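Local atomic coordinates of adhesion and penetration protein autotransporter (Haemophilus influenzae, PDB entry 3SYJ), a protein that probably acts as a serine protease and promotes bacterial adherence to and invasion of host cells, its passenger domain also mediating self-association in bacterial aggregation. Residues G86-F94 with F489-E497; T513-V521 with K530-A538. All blocks are in the same frame, centred on the assembly; numbering follows the deposited sequence.

Contact 1 of 2, residues G86-F94 with F489-E497; sequences GNNPDQHRF and FKRIQNTDE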
ATOM      1  N   GLY A  86     -43.245   4.574 -36.548  1.00 14.74           N
ATOM      2  CA  GLY A  86     -43.449   5.588 -35.529  1.00 18.02           C
ATOM      3  C   GLY A  86     -43.394   7.025 -35.993  1.00 18.78           C
ATOM      4  O   GLY A  86     -43.207   7.309 -37.172  1.00 18.76           O
ATOM      5  N   ASN A  87     -43.551   7.943 -35.049  1.00 17.15           N
ATOM      6  CA  ASN A  87     -43.705   9.342 -35.400  1.00 22.74           C
ATOM      7  C   ASN A  87     -42.670  10.272 -34.773  1.00 19.16           C
ATOM      8  O   ASN A  87     -42.897  11.475 -34.667  1.00 22.36           O
ATOM      9  CB  ASN A  87     -45.132   9.804 -35.078  1.00 20.40           C
ATOM     10  CG  ASN A  87     -46.164   9.176 -36.007  1.00 24.98           C
ATOM     11  OD1 ASN A  87     -45.921   9.024 -37.205  1.00 23.86           O
ATOM     12  ND2 ASN A  87     -47.319   8.807 -35.456  1.00 22.95           N
ATOM     13  N   ASN A  88     -41.540   9.706 -34.362  1.00 16.30           N
ATOM     14  CA  ASN A  88     -40.432  10.485 -33.821  1.00 18.94           C
ATOM     15  C   ASN A  88     -39.902  11.397 -34.916  1.00 16.06           C
ATOM     16  O   ASN A  88     -39.316  10.915 -35.880  1.00 18.34           O
ATOM     17  CB  ASN A  88     -39.327   9.538 -33.317  1.00 16.91           C
ATOM     18  CG  ASN A  88     -38.097  10.277 -32.784  1.00 18.65           C
ATOM     19  OD1 ASN A  88     -38.036  11.510 -32.776  1.00 16.55           O
ATOM     20  ND2 ASN A  88     -37.107   9.514 -32.340  1.00 14.03           N
ATOM     21  N   PRO A  89     -40.119  12.717 -34.784  1.00 17.82           N
ATOM     22  CA  PRO A  89     -39.717  13.683 -35.823  1.00 17.23           C
ATOM     23  C   PRO A  89     -38.202  13.703 -36.122  1.00 15.99           C
ATOM     24  O   PRO A  89     -37.814  14.141 -37.204  1.00 15.95           O
ATOM     25  CB  PRO A  89     -40.187  15.029 -35.247  1.00 17.62           C
ATOM     26  CG  PRO A  89     -40.268  14.785 -33.758  1.00 20.11           C
ATOM     27  CD  PRO A  89     -40.805  13.387 -33.666  1.00 17.30           C
ATOM     28  N   ASP A  90     -37.373  13.225 -35.194  1.00 17.20           N
ATOM     29  CA  ASP A  90     -35.929  13.121 -35.437  1.00 16.19           C
ATOM     30  C   ASP A  90     -35.582  12.221 -36.619  1.00 14.95           C
ATOM     31  O   ASP A  90     -34.469  12.276 -37.141  1.00 11.73           O
ATOM     32  CB  ASP A  90     -35.197  12.613 -34.189  1.00 13.74           C
ATOM     33  CG  ASP A  90     -35.202  13.624 -33.064  1.00 16.64           C
ATOM     34  OD1 ASP A  90     -35.859  14.671 -33.233  1.00 13.11           O
ATOM     35  OD2 ASP A  90     -34.568  13.372 -32.017  1.00 18.13           O
ATOM     36  N   GLN A  91     -36.528  11.393 -37.040  1.00 13.62           N
ATOM     37  CA  GLN A  91     -36.242  10.410 -38.081  1.00 19.72           C
ATOM     38  C   GLN A  91     -36.234  11.022 -39.469  1.00 19.51           C
ATOM     39  O   GLN A  91     -35.550  10.528 -40.364  1.00 16.00           O
ATOM     40  CB  GLN A  91     -37.230   9.243 -38.042  1.00 18.00           C
ATOM     41  CG  GLN A  91     -37.036   8.267 -39.198  1.00 23.08           C
ATOM     42  CD  GLN A  91     -37.827   6.973 -39.032  1.00 30.36           C
ATOM     43  OE1 GLN A  91     -38.963   6.981 -38.531  1.00 22.42           O
ATOM     44  NE2 GLN A  91     -37.230   5.853 -39.458  1.00 15.68           N
ATOM     45  N   HIS A  92     -37.005  12.090 -39.649  1.00 17.05           N
ATOM     46  CA  HIS A  92     -37.085  12.748 -40.949  1.00 15.92           C
ATOM     47  C   HIS A  92     -37.307  11.739 -42.068  1.00 22.02           C
ATOM     48  O   HIS A  92     -36.546  11.694 -43.045  1.00 17.30           O
ATOM     49  CB  HIS A  92     -35.811  13.544 -41.219  1.00 16.33           C
ATOM     50  CG  HIS A  92     -35.623  14.700 -40.291  1.00 14.18           C
ATOM     51  ND1 HIS A  92     -36.003  15.984 -40.618  1.00 14.90           N
ATOM     52  CD2 HIS A  92     -35.123  14.761 -39.037  1.00 14.09           C
ATOM     53  CE1 HIS A  92     -35.730  16.790 -39.608  1.00 18.71           C
ATOM     54  NE2 HIS A  92     -35.195  16.074 -38.636  1.00 17.95           N
ATOM     55  N   ARG A  93     -38.349  10.923 -41.931  1.00 23.77           N
ATOM     56  CA  ARG A  93     -38.648   9.946 -42.966  1.00 21.14           C
ATOM     57  C   ARG A  93     -38.842  10.654 -44.313  1.00 18.55           C
ATOM     58  O   ARG A  93     -39.427  11.736 -44.389  1.00 16.89           O
ATOM     59  CB  ARG A  93     -39.860   9.094 -42.596  1.00 23.45           C
ATOM     60  CG  ARG A  93     -39.814   7.708 -43.214  1.00 23.27           C
ATOM     61  CD  ARG A  93     -41.082   6.913 -42.933  1.00 32.12           C
ATOM     62  NE  ARG A  93     -41.068   6.274 -41.621  1.00 30.79           N
ATOM     63  CZ  ARG A  93     -41.953   6.526 -40.665  1.00 28.96           C
ATOM     64  NH1 ARG A  93     -42.933   7.403 -40.870  1.00 36.93           N
ATOM     65  NH2 ARG A  93     -41.864   5.896 -39.505  1.00 19.30           N
ATOM     66  N   PHE A  94     -38.324  10.046 -45.370  1.00 13.32           N
ATOM     67  CA  PHE A  94     -38.317  10.683 -46.676  1.00 15.35           C
ATOM     68  C   PHE A  94     -39.275   9.981 -47.632  1.00 15.16           C
ATOM     69  O   PHE A  94     -39.332   8.753 -47.679  1.00 14.78           O
ATOM     70  CB  PHE A  94     -36.898  10.691 -47.237  1.00 13.97           C
ATOM     71  CG  PHE A  94     -36.743  11.499 -48.489  1.00 15.62           C
ATOM     72  CD1 PHE A  94     -36.665  12.881 -48.435  1.00 19.51           C
ATOM     73  CD2 PHE A  94     -36.657  10.874 -49.721  1.00 12.97           C
ATOM     74  CE1 PHE A  94     -36.521  13.628 -49.593  1.00 16.14           C
ATOM     75  CE2 PHE A  94     -36.509  11.607 -50.874  1.00 16.74           C
ATOM     76  CZ  PHE A  94     -36.441  12.992 -50.813  1.00 16.49           C
ATOM     77  N   PHE A 489     -24.991  22.026 -29.206  1.00 15.79           N
ATOM     78  CA  PHE A 489     -26.370  21.683 -29.551  1.00 18.12           C
ATOM     79  C   PHE A 489     -27.323  22.169 -28.462  1.00 19.88           C
ATOM     80  O   PHE A 489     -26.951  22.252 -27.287  1.00 19.10           O
ATOM     81  CB  PHE A 489     -26.546  20.170 -29.659  1.00 14.23           C
ATOM     82  CG  PHE A 489     -25.825  19.534 -30.814  1.00 12.30           C
ATOM     83  CD1 PHE A 489     -26.502  19.234 -31.983  1.00 16.28           C
ATOM     84  CD2 PHE A 489     -24.495  19.185 -30.713  1.00 14.21           C
ATOM     85  CE1 PHE A 489     -25.856  18.625 -33.044  1.00 17.51           C
ATOM     86  CE2 PHE A 489     -23.837  18.572 -31.769  1.00 14.25           C
ATOM     87  CZ  PHE A 489     -24.518  18.290 -32.934  1.00 17.80           C
ATOM     88  N   LYS A 490     -28.555  22.480 -28.849  1.00 20.51           N
ATOM     89  CA  LYS A 490     -29.625  22.634 -27.873  1.00 22.12           C
ATOM     90  C   LYS A 490     -30.131  21.235 -27.539  1.00 19.27           C
ATOM     91  O   LYS A 490     -30.033  20.787 -26.398  1.00 19.97           O
ATOM     92  CB  LYS A 490     -30.738  23.512 -28.431  1.00 25.21           C
ATOM     93  CG  LYS A 490     -30.289  24.940 -28.667  1.00 27.64           C
ATOM     94  CD  LYS A 490     -31.312  25.725 -29.467  1.00 33.58           C
ATOM     95  CE  LYS A 490     -30.739  27.054 -29.931  1.00 43.63           C
ATOM     96  NZ  LYS A 490     -31.450  27.552 -31.139  1.00 45.40           N
ATOM     97  N   ARG A 491     -30.654  20.544 -28.548  1.00 17.48           N
ATOM     98  CA  ARG A 491     -30.850  19.100 -28.465  1.00 18.97           C
ATOM     99  C   ARG A 491     -30.288  18.434 -29.718  1.00 20.40           C
ATOM    100  O   ARG A 491     -30.279  19.029 -30.802  1.00 22.77           O
ATOM    101  CB  ARG A 491     -32.327  18.737 -28.280  1.00 18.70           C
ATOM    102  CG  ARG A 491     -33.262  19.302 -29.326  1.00 21.28           C
ATOM    103  CD  ARG A 491     -34.722  18.873 -29.076  1.00 24.91           C
ATOM    104  NE  ARG A 491     -35.000  17.621 -29.755  1.00 23.70           N
ATOM    105  CZ  ARG A 491     -35.539  17.534 -30.965  1.00 21.24           C
ATOM    106  NH1 ARG A 491     -35.897  18.625 -31.630  1.00 15.73           N
ATOM    107  NH2 ARG A 491     -35.727  16.347 -31.508  1.00 18.59           N
ATOM    108  N   ILE A 492     -29.803  17.206 -29.577  1.00 18.95           N
ATOM    109  CA  ILE A 492     -29.343  16.459 -30.738  1.00 16.19           C
ATOM    110  C   ILE A 492     -30.501  15.625 -31.272  1.00 17.34           C
ATOM    111  O   ILE A 492     -31.109  14.860 -30.532  1.00 20.97           O
ATOM    112  CB  ILE A 492     -28.145  15.545 -30.394  1.00 17.72           C
ATOM    113  CG1 ILE A 492     -27.029  16.345 -29.715  1.00 18.61           C
ATOM    114  CG2 ILE A 492     -27.597  14.873 -31.648  1.00 12.25           C
ATOM    115  CD1 ILE A 492     -25.943  15.468 -29.117  1.00 13.93           C
ATOM    116  N   GLN A 493     -30.831  15.795 -32.546  1.00 18.81           N
ATOM    117  CA  GLN A 493     -31.831  14.946 -33.177  1.00 15.58           C
ATOM    118  C   GLN A 493     -31.213  13.589 -33.451  1.00 17.40           C
ATOM    119  O   GLN A 493     -30.229  13.475 -34.184  1.00 14.61           O
ATOM    120  CB  GLN A 493     -32.314  15.557 -34.481  1.00 14.72           C
ATOM    121  CG  GLN A 493     -32.989  16.889 -34.313  1.00 15.17           C
ATOM    122  CD  GLN A 493     -33.731  17.289 -35.561  1.00 18.72           C
ATOM    123  OE1 GLN A 493     -34.702  16.644 -35.943  1.00 18.27           O
ATOM    124  NE2 GLN A 493     -33.271  18.357 -36.212  1.00 22.44           N
ATOM    125  N   ASN A 494     -31.786  12.561 -32.846  1.00 13.22           N
ATOM    126  CA  ASN A 494     -31.279  11.219 -33.026  1.00 14.12           C
ATOM    127  C   ASN A 494     -32.425  10.244 -32.859  1.00 16.75           C
ATOM    128  O   ASN A 494     -33.369  10.515 -32.120  1.00 14.36           O
ATOM    129  CB  ASN A 494     -30.162  10.921 -32.019  1.00 14.89           C
ATOM    130  CG  ASN A 494     -30.662  10.889 -30.590  1.00 14.41           C
ATOM    131  OD1 ASN A 494     -31.010  11.927 -30.019  1.00 17.75           O
ATOM    132  ND2 ASN A 494     -30.692   9.700 -29.998  1.00 12.33           N
ATOM    133  N   THR A 495     -32.330   9.118 -33.559  1.00 17.79           N
ATOM    134  CA  THR A 495     -33.376   8.099 -33.584  1.00 16.87           C
ATOM    135  C   THR A 495     -33.024   6.853 -32.764  1.00 20.14           C
ATOM    136  O   THR A 495     -33.900   6.271 -32.121  1.00 15.43           O
ATOM    137  CB  THR A 495     -33.698   7.659 -35.040  1.00 16.05           C
ATOM    138  OG1 THR A 495     -34.480   8.668 -35.687  1.00 22.31           O
ATOM    139  CG2 THR A 495     -34.485   6.359 -35.049  1.00 23.25           C
ATOM    140  N   ASP A 496     -31.752   6.447 -32.786  1.00 18.57           N
ATOM    141  CA  ASP A 496     -31.351   5.164 -32.193  1.00 16.87           C
ATOM    142  C   ASP A 496     -29.862   5.112 -31.850  1.00 17.27           C
ATOM    143  O   ASP A 496     -29.184   6.138 -31.874  1.00 16.55           O
ATOM    144  CB  ASP A 496     -31.733   4.008 -33.128  1.00 15.89           C
ATOM    145  CG  ASP A 496     -31.197   4.192 -34.533  1.00 19.78           C
ATOM    146  OD1 ASP A 496     -30.025   4.594 -34.668  1.00 15.86           O
ATOM    147  OD2 ASP A 496     -31.945   3.930 -35.501  1.00 17.93           O
ATOM    148  N   GLU A 497     -29.355   3.919 -31.534  1.00 17.20           N
ATOM    149  CA  GLU A 497     -27.958   3.773 -31.116  1.00 15.51           C
ATOM    150  C   GLU A 497     -26.969   3.812 -32.278  1.00 17.78           C
ATOM    151  O   GLU A 497     -25.763   3.801 -32.065  1.00 19.78           O
ATOM    152  CB  GLU A 497     -27.747   2.526 -30.255  1.00 16.62           C
ATOM    153  CG  GLU A 497     -28.640   1.358 -30.627  1.00 33.69           C
ATOM    154  CD  GLU A 497     -28.422   0.141 -29.742  1.00 39.50           C
ATOM    155  OE1 GLU A 497     -27.266  -0.113 -29.336  1.00 35.83           O
ATOM    156  OE2 GLU A 497     -29.414  -0.568 -29.465  1.00 34.65           O
TER
HETATM  157  O   HOH W   1     -37.363   6.595 -32.458  1.00 15.74           O
HETATM  158  O   HOH W   2     -33.874  14.761 -29.800  1.00 14.59           O
HETATM  159  O   HOH W   3     -37.138  16.702 -34.335  1.00 16.62           O

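Contact 2 of 2, residues T513-V521 with K530-A538; sequences TITGNESIV and KLDYRKEIA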
ATOM      1  N   THR A 513     -20.943  20.485 -26.717  1.00 20.27           N
ATOM      2  CA  THR A 513     -21.711  21.043 -25.617  1.00 20.03           C
ATOM      3  C   THR A 513     -23.202  20.857 -25.894  1.00 18.31           C
ATOM      4  O   THR A 513     -23.668  21.086 -27.006  1.00 16.99           O
ATOM      5  CB  THR A 513     -21.363  22.535 -25.401  1.00 20.18           C
ATOM      6  OG1 THR A 513     -19.948  22.662 -25.194  1.00 19.93           O
ATOM      7  CG2 THR A 513     -22.106  23.117 -24.199  1.00 16.64           C
ATOM      8  N   ILE A 514     -23.937  20.403 -24.885  1.00 18.54           N
ATOM      9  CA  ILE A 514     -25.385  20.284 -24.972  1.00 19.19           C
ATOM     10  C   ILE A 514     -26.013  21.220 -23.945  1.00 21.72           C
ATOM     11  O   ILE A 514     -25.709  21.131 -22.753  1.00 22.14           O
ATOM     12  CB  ILE A 514     -25.846  18.837 -24.734  1.00 18.56           C
ATOM     13  CG1 ILE A 514     -25.298  17.928 -25.840  1.00 16.60           C
ATOM     14  CG2 ILE A 514     -27.363  18.756 -24.695  1.00 18.07           C
ATOM     15  CD1 ILE A 514     -25.445  16.455 -25.553  1.00 13.76           C
ATOM     16  N   THR A 515     -26.863  22.134 -24.411  1.00 19.13           N
ATOM     17  CA  THR A 515     -27.443  23.161 -23.538  1.00 20.58           C
ATOM     18  C   THR A 515     -28.925  22.941 -23.207  1.00 23.33           C
ATOM     19  O   THR A 515     -29.481  23.621 -22.346  1.00 27.28           O
ATOM     20  CB  THR A 515     -27.280  24.567 -24.146  1.00 22.73           C
ATOM     21  OG1 THR A 515     -27.938  24.619 -25.421  1.00 22.22           O
ATOM     22  CG2 THR A 515     -25.801  24.893 -24.328  1.00 19.33           C
ATOM     23  N   GLY A 516     -29.559  21.991 -23.881  1.00 19.91           N
ATOM     24  CA  GLY A 516     -30.961  21.708 -23.638  1.00 25.10           C
ATOM     25  C   GLY A 516     -31.860  22.658 -24.404  1.00 22.18           C
ATOM     26  O   GLY A 516     -31.381  23.571 -25.071  1.00 22.55           O
ATOM     27  N   ASN A 517     -33.165  22.437 -24.319  1.00 21.84           N
ATOM     28  CA  ASN A 517     -34.114  23.265 -25.041  1.00 27.71           C
ATOM     29  C   ASN A 517     -34.107  24.687 -24.501  1.00 27.54           C
ATOM     30  O   ASN A 517     -34.045  24.906 -23.289  1.00 27.17           O
ATOM     31  CB  ASN A 517     -35.525  22.675 -24.971  1.00 22.70           C
ATOM     32  CG  ASN A 517     -35.680  21.439 -25.828  1.00 24.02           C
ATOM     33  OD1 ASN A 517     -36.336  20.476 -25.439  1.00 25.54           O
ATOM     34  ND2 ASN A 517     -35.074  21.457 -27.006  1.00 23.41           N
ATOM     35  N   GLU A 518     -34.166  25.641 -25.423  1.00 30.01           N
ATOM     36  CA  GLU A 518     -34.187  27.066 -25.102  1.00 39.18           C
ATOM     37  C   GLU A 518     -35.351  27.453 -24.183  1.00 40.46           C
ATOM     38  O   GLU A 518     -35.148  28.118 -23.171  1.00 43.93           O
ATOM     39  CB  GLU A 518     -34.224  27.886 -26.396  1.00 40.04           C
ATOM     40  CG  GLU A 518     -34.570  29.355 -26.219  1.00 48.96           C
ATOM     41  CD  GLU A 518     -34.324  30.163 -27.486  1.00 57.15           C
ATOM     42  OE1 GLU A 518     -33.194  30.100 -28.023  1.00 53.51           O
ATOM     43  OE2 GLU A 518     -35.256  30.860 -27.944  1.00 57.84           O
ATOM     44  N   SER A 519     -36.564  27.033 -24.533  1.00 35.23           N
ATOM     45  CA  SER A 519     -37.733  27.341 -23.718  1.00 31.11           C
ATOM     46  C   SER A 519     -38.586  26.112 -23.502  1.00 27.90           C
ATOM     47  O   SER A 519     -38.600  25.217 -24.338  1.00 31.11           O
ATOM     48  CB  SER A 519     -38.592  28.416 -24.381  1.00 32.31           C
ATOM     49  OG  SER A 519     -39.872  28.489 -23.753  1.00 27.76           O
ATOM     50  N   ILE A 520     -39.296  26.075 -22.379  1.00 27.76           N
ATOM     51  CA  ILE A 520     -40.281  25.030 -22.127  1.00 26.86           C
ATOM     52  C   ILE A 520     -41.693  25.608 -22.103  1.00 25.89           C
ATOM     53  O   ILE A 520     -42.635  24.965 -21.651  1.00 30.16           O
ATOM     54  CB  ILE A 520     -40.009  24.283 -20.817  1.00 31.74           C
ATOM     55  CG1 ILE A 520     -39.868  25.274 -19.659  1.00 35.76           C
ATOM     56  CG2 ILE A 520     -38.763  23.424 -20.953  1.00 27.39           C
ATOM     57  CD1 ILE A 520     -40.094  24.651 -18.304  1.00 27.14           C
ATOM     58  N   VAL A 521     -41.835  26.832 -22.590  1.00 29.50           N
ATOM     59  CA  VAL A 521     -43.156  27.412 -22.765  1.00 28.37           C
ATOM     60  C   VAL A 521     -43.621  27.200 -24.204  1.00 26.95           C
ATOM     61  O   VAL A 521     -43.029  27.716 -25.146  1.00 30.03           O
ATOM     62  CB  VAL A 521     -43.173  28.903 -22.410  1.00 29.93           C
ATOM     63  CG1 VAL A 521     -44.543  29.495 -22.695  1.00 27.09           C
ATOM     64  CG2 VAL A 521     -42.796  29.094 -20.947  1.00 30.86           C
ATOM     65  N   LYS A 530     -43.090  19.317 -30.227  1.00 22.30           N
ATOM     66  CA  LYS A 530     -43.058  19.166 -28.780  1.00 23.97           C
ATOM     67  C   LYS A 530     -41.669  18.867 -28.236  1.00 20.36           C
ATOM     68  O   LYS A 530     -41.361  19.227 -27.104  1.00 21.54           O
ATOM     69  CB  LYS A 530     -44.020  18.048 -28.359  1.00 27.51           C
ATOM     70  CG  LYS A 530     -44.802  18.347 -27.089  1.00 39.15           C
ATOM     71  CD  LYS A 530     -45.745  19.534 -27.306  1.00 31.88           C
ATOM     72  CE  LYS A 530     -46.520  19.896 -26.041  1.00 29.90           C
ATOM     73  NZ  LYS A 530     -47.571  18.898 -25.662  1.00 29.40           N
ATOM     74  N   LEU A 531     -40.839  18.190 -29.029  1.00 20.27           N
ATOM     75  CA  LEU A 531     -39.496  17.814 -28.580  1.00 22.84           C
ATOM     76  C   LEU A 531     -38.645  19.031 -28.216  1.00 21.70           C
ATOM     77  O   LEU A 531     -37.709  18.926 -27.431  1.00 20.66           O
ATOM     78  CB  LEU A 531     -38.768  16.977 -29.641  1.00 19.43           C
ATOM     79  CG  LEU A 531     -38.991  15.465 -29.639  1.00 18.06           C
ATOM     80  CD1 LEU A 531     -40.437  15.168 -29.885  1.00 17.92           C
ATOM     81  CD2 LEU A 531     -38.142  14.795 -30.703  1.00 19.40           C
ATOM     82  N   ASP A 532     -38.981  20.183 -28.793  1.00 24.37           N
ATOM     83  CA  ASP A 532     -38.208  21.407 -28.599  1.00 23.15           C
ATOM     84  C   ASP A 532     -38.639  22.202 -27.372  1.00 25.52           C
ATOM     85  O   ASP A 532     -38.047  23.234 -27.063  1.00 25.18           O
ATOM     86  CB  ASP A 532     -38.313  22.301 -29.836  1.00 22.66           C
ATOM     87  CG  ASP A 532     -37.626  21.700 -31.049  1.00 23.18           C
ATOM     88  OD1 ASP A 532     -36.549  21.093 -30.879  1.00 26.82           O
ATOM     89  OD2 ASP A 532     -38.152  21.837 -32.172  1.00 24.81           O
ATOM     90  N   TYR A 533     -39.665  21.734 -26.668  1.00 24.06           N
ATOM     91  CA  TYR A 533     -40.207  22.522 -25.564  1.00 24.77           C
ATOM     92  C   TYR A 533     -40.338  21.724 -24.285  1.00 24.69           C
ATOM     93  O   TYR A 533     -41.071  22.112 -23.371  1.00 24.23           O
ATOM     94  CB  TYR A 533     -41.539  23.158 -25.965  1.00 18.43           C
ATOM     95  CG  TYR A 533     -41.400  23.999 -27.210  1.00 25.49           C
ATOM     96  CD1 TYR A 533     -40.937  25.306 -27.140  1.00 31.30           C
ATOM     97  CD2 TYR A 533     -41.693  23.474 -28.462  1.00 25.42           C
ATOM     98  CE1 TYR A 533     -40.792  26.080 -28.279  1.00 29.08           C
ATOM     99  CE2 TYR A 533     -41.557  24.236 -29.605  1.00 30.13           C
ATOM    100  CZ  TYR A 533     -41.103  25.540 -29.505  1.00 33.28           C
ATOM    101  OH  TYR A 533     -40.961  26.301 -30.638  1.00 38.61           O
ATOM    102  N   ARG A 534     -39.602  20.620 -24.220  1.00 21.54           N
ATOM    103  CA  ARG A 534     -39.636  19.736 -23.066  1.00 19.57           C
ATOM    104  C   ARG A 534     -38.422  19.963 -22.177  1.00 21.97           C
ATOM    105  O   ARG A 534     -37.379  20.417 -22.637  1.00 21.90           O
ATOM    106  CB  ARG A 534     -39.688  18.279 -23.526  1.00 22.55           C
ATOM    107  CG  ARG A 534     -41.028  17.866 -24.123  1.00 28.30           C
ATOM    108  CD  ARG A 534     -42.100  17.795 -23.045  1.00 32.61           C
ATOM    109  NE  ARG A 534     -41.794  16.786 -22.031  1.00 36.05           N
ATOM    110  CZ  ARG A 534     -42.332  15.569 -21.997  1.00 40.02           C
ATOM    111  NH1 ARG A 534     -43.207  15.205 -22.926  1.00 38.27           N
ATOM    112  NH2 ARG A 534     -41.998  14.714 -21.035  1.00 33.28           N
ATOM    113  N   LYS A 535     -38.567  19.642 -20.897  1.00 24.25           N
ATOM    114  CA  LYS A 535     -37.468  19.753 -19.951  1.00 24.71           C
ATOM    115  C   LYS A 535     -36.452  18.648 -20.186  1.00 24.27           C
ATOM    116  O   LYS A 535     -35.272  18.807 -19.880  1.00 25.65           O
ATOM    117  CB  LYS A 535     -37.994  19.695 -18.513  1.00 24.91           C
ATOM    118  CG  LYS A 535     -38.656  20.987 -18.064  1.00 33.85           C
ATOM    119  CD  LYS A 535     -38.992  20.990 -16.583  1.00 34.80           C
ATOM    120  CE  LYS A 535     -40.386  20.448 -16.304  1.00 38.29           C
ATOM    121  NZ  LYS A 535     -40.949  21.061 -15.054  1.00 39.88           N
ATOM    122  N   GLU A 536     -36.923  17.534 -20.739  1.00 21.95           N
ATOM    123  CA  GLU A 536     -36.097  16.349 -20.946  1.00 20.87           C
ATOM    124  C   GLU A 536     -35.707  16.185 -22.404  1.00 24.29           C
ATOM    125  O   GLU A 536     -36.561  16.221 -23.294  1.00 23.36           O
ATOM    126  CB  GLU A 536     -36.842  15.091 -20.501  1.00 18.65           C
ATOM    127  CG  GLU A 536     -37.427  15.164 -19.115  1.00 19.94           C
ATOM    128  CD  GLU A 536     -38.816  15.770 -19.108  1.00 26.01           C
ATOM    129  OE1 GLU A 536     -39.268  16.237 -20.176  1.00 27.16           O
ATOM    130  OE2 GLU A 536     -39.458  15.770 -18.034  1.00 31.63           O
ATOM    131  N   ILE A 537     -34.413  15.999 -22.641  1.00 19.99           N
ATOM    132  CA  ILE A 537     -33.925  15.630 -23.960  1.00 19.17           C
ATOM    133  C   ILE A 537     -33.106  14.371 -23.796  1.00 19.27           C
ATOM    134  O   ILE A 537     -32.691  14.040 -22.688  1.00 18.97           O
ATOM    135  CB  ILE A 537     -33.062  16.731 -24.606  1.00 16.78           C
ATOM    136  CG1 ILE A 537     -31.784  16.974 -23.795  1.00 19.22           C
ATOM    137  CG2 ILE A 537     -33.869  18.004 -24.755  1.00 20.46           C
ATOM    138  CD1 ILE A 537     -30.920  18.116 -24.316  1.00 16.84           C
ATOM    139  N   ALA A 538     -32.874  13.659 -24.890  1.00 14.32           N
ATOM    140  CA  ALA A 538     -32.204  12.380 -24.787  1.00 13.71           C
ATOM    141  C   ALA A 538     -31.300  12.131 -25.976  1.00 15.57           C
ATOM    142  O   ALA A 538     -31.514  12.671 -27.060  1.00 15.78           O
ATOM    143  CB  ALA A 538     -33.235  11.260 -24.661  1.00 15.10           C
TER
HETATM  144  O   HOH W   4     -34.170  20.757 -22.541  1.00 23.92           O
HETATM  145  O   HOH W   5     -36.976  25.888 -27.046  1.00 30.33           O
HETATM  146  O   HOH W   6     -43.367  22.186 -21.940  1.00 31.70           O

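Contact 1 of 2, residues G86-F94 with F489-E497
Docking of the S6 protease domain on the β-helical stem is illustrated by Asp90, whose carboxylate reaches from a 3-10 turn (89-91) toward Arg491, Gln493 and Asn494 at the weakly bonded strand about 493-494, at the edge of a parallel sheet of the solenoid within this chain. The turn is set up by an Asx turn, in which Asn88 OD1 accepts from Asp90 N. OD1 of Asp90 forms a salt bridge with Arg491 NH2, the carboxylate and guanidinium planes lying only 24° apart; its modelled length is so short that the exact value is doubtful. OD2 takes the N-H of Asn494 (N to OD2 3.0 Å), which comes from above the carboxylate plane. A water donates hydrogen bonds to Asp90 OD2 (2.7 Å) and Ile492 O (2.9 Å) and accepts from Arg491 NH2, so one charged group is held by direct and solvent links together. A second water joins Asp90 OD1 to Gln493 OE1. That amide oxygen also accepts a hydrogen bond from His92 NE2 (2.8 Å), nearly straight (161°) and close to the imidazole plane, the donor tilted from the amide carbonyl plane; Gln493 CG stands beside its backbone N (chi1 -62°), with the chain extended toward the histidine. His92 stacks on Tyr472 of the solenoid. At the far end Thr495 OG1 rests 3.4 Å from Gln91 CA, buried with no polar partner in the model.

Contact 2 of 2, residues T513-V521 with K530-A538
Asn517 carries CG anti to its carbonyl carbon (chi1 -73°), which places its amide against the backbone of Leu531, Asp532 and Arg534, while Ile520 holds CG1 between its backbone N and carbonyl carbon (chi1 53°), turning CG2 onto the backbone atoms Tyr533 O and Arg534 C. The two segments are the ends of a loop that leaves the β-helix after strand 510-514 and returns into strand 536-539. Around Asn517 the neighbours are mainly backbone carbonyls, and CB lies 3.3 Å from Asp532 O. Farther out, the backbones meet through CA-H...O contacts, Tyr533 CA to Ser519 O at 3.4 Å and Ile520 CA to Tyr533 O at 3.3 Å. An ST turn, Val521 N giving to Ser519 OG, shapes this corner, and Ile520 CG2 packs 3.8 Å from Lys535 CG, whose NZ forms a salt bridge with Asp565. Toward the solenoid the contact becomes apolar: Ile537 sends CD1 to Ile514 CG2 (3.6 Å) and to Gly516 CA (3.7 Å), the two isoleucine side chains running antiparallel as they pass and both touching Leu568. Two of the waters between the segments bridge polar atoms, one accepting from Ser519 N and donating to Asp532 O (2.9 Å), another donating to Ile520 O and, at 2.7 Å, to Tyr533 O. No direct backbone-to-backbone hydrogen bond is clear, so closure of this excursion draws on CA-H...O contacts, bridging water and apolar packing rather than on sheet pairing, with any part played by the Asn517 amide left open.

The two contacts follow one another along the chain, their centres 14 Å apart, and Arg491 joins them. Its NH2 serves the protease-domain side in contact 1, whereas NH1 forms a salt bridge with Asp532 OD1 of contact 2 at 2.7 Å. The guanidinium thus lies between two carboxylates, which would favour its positive charge, and links the docked 86-94 loop to the 530-538 return of the solenoid excursion. A second, separate link is Phe489 N to Thr513 O at 2.7 Å, a probable hydrogen bond between parallel strands of successive coils. Both contacts lie away from Ser218, the active-site serine inferred by similarity: contact 1 joins protease domain to stem, and contact 2 closes a loop of the stem itself.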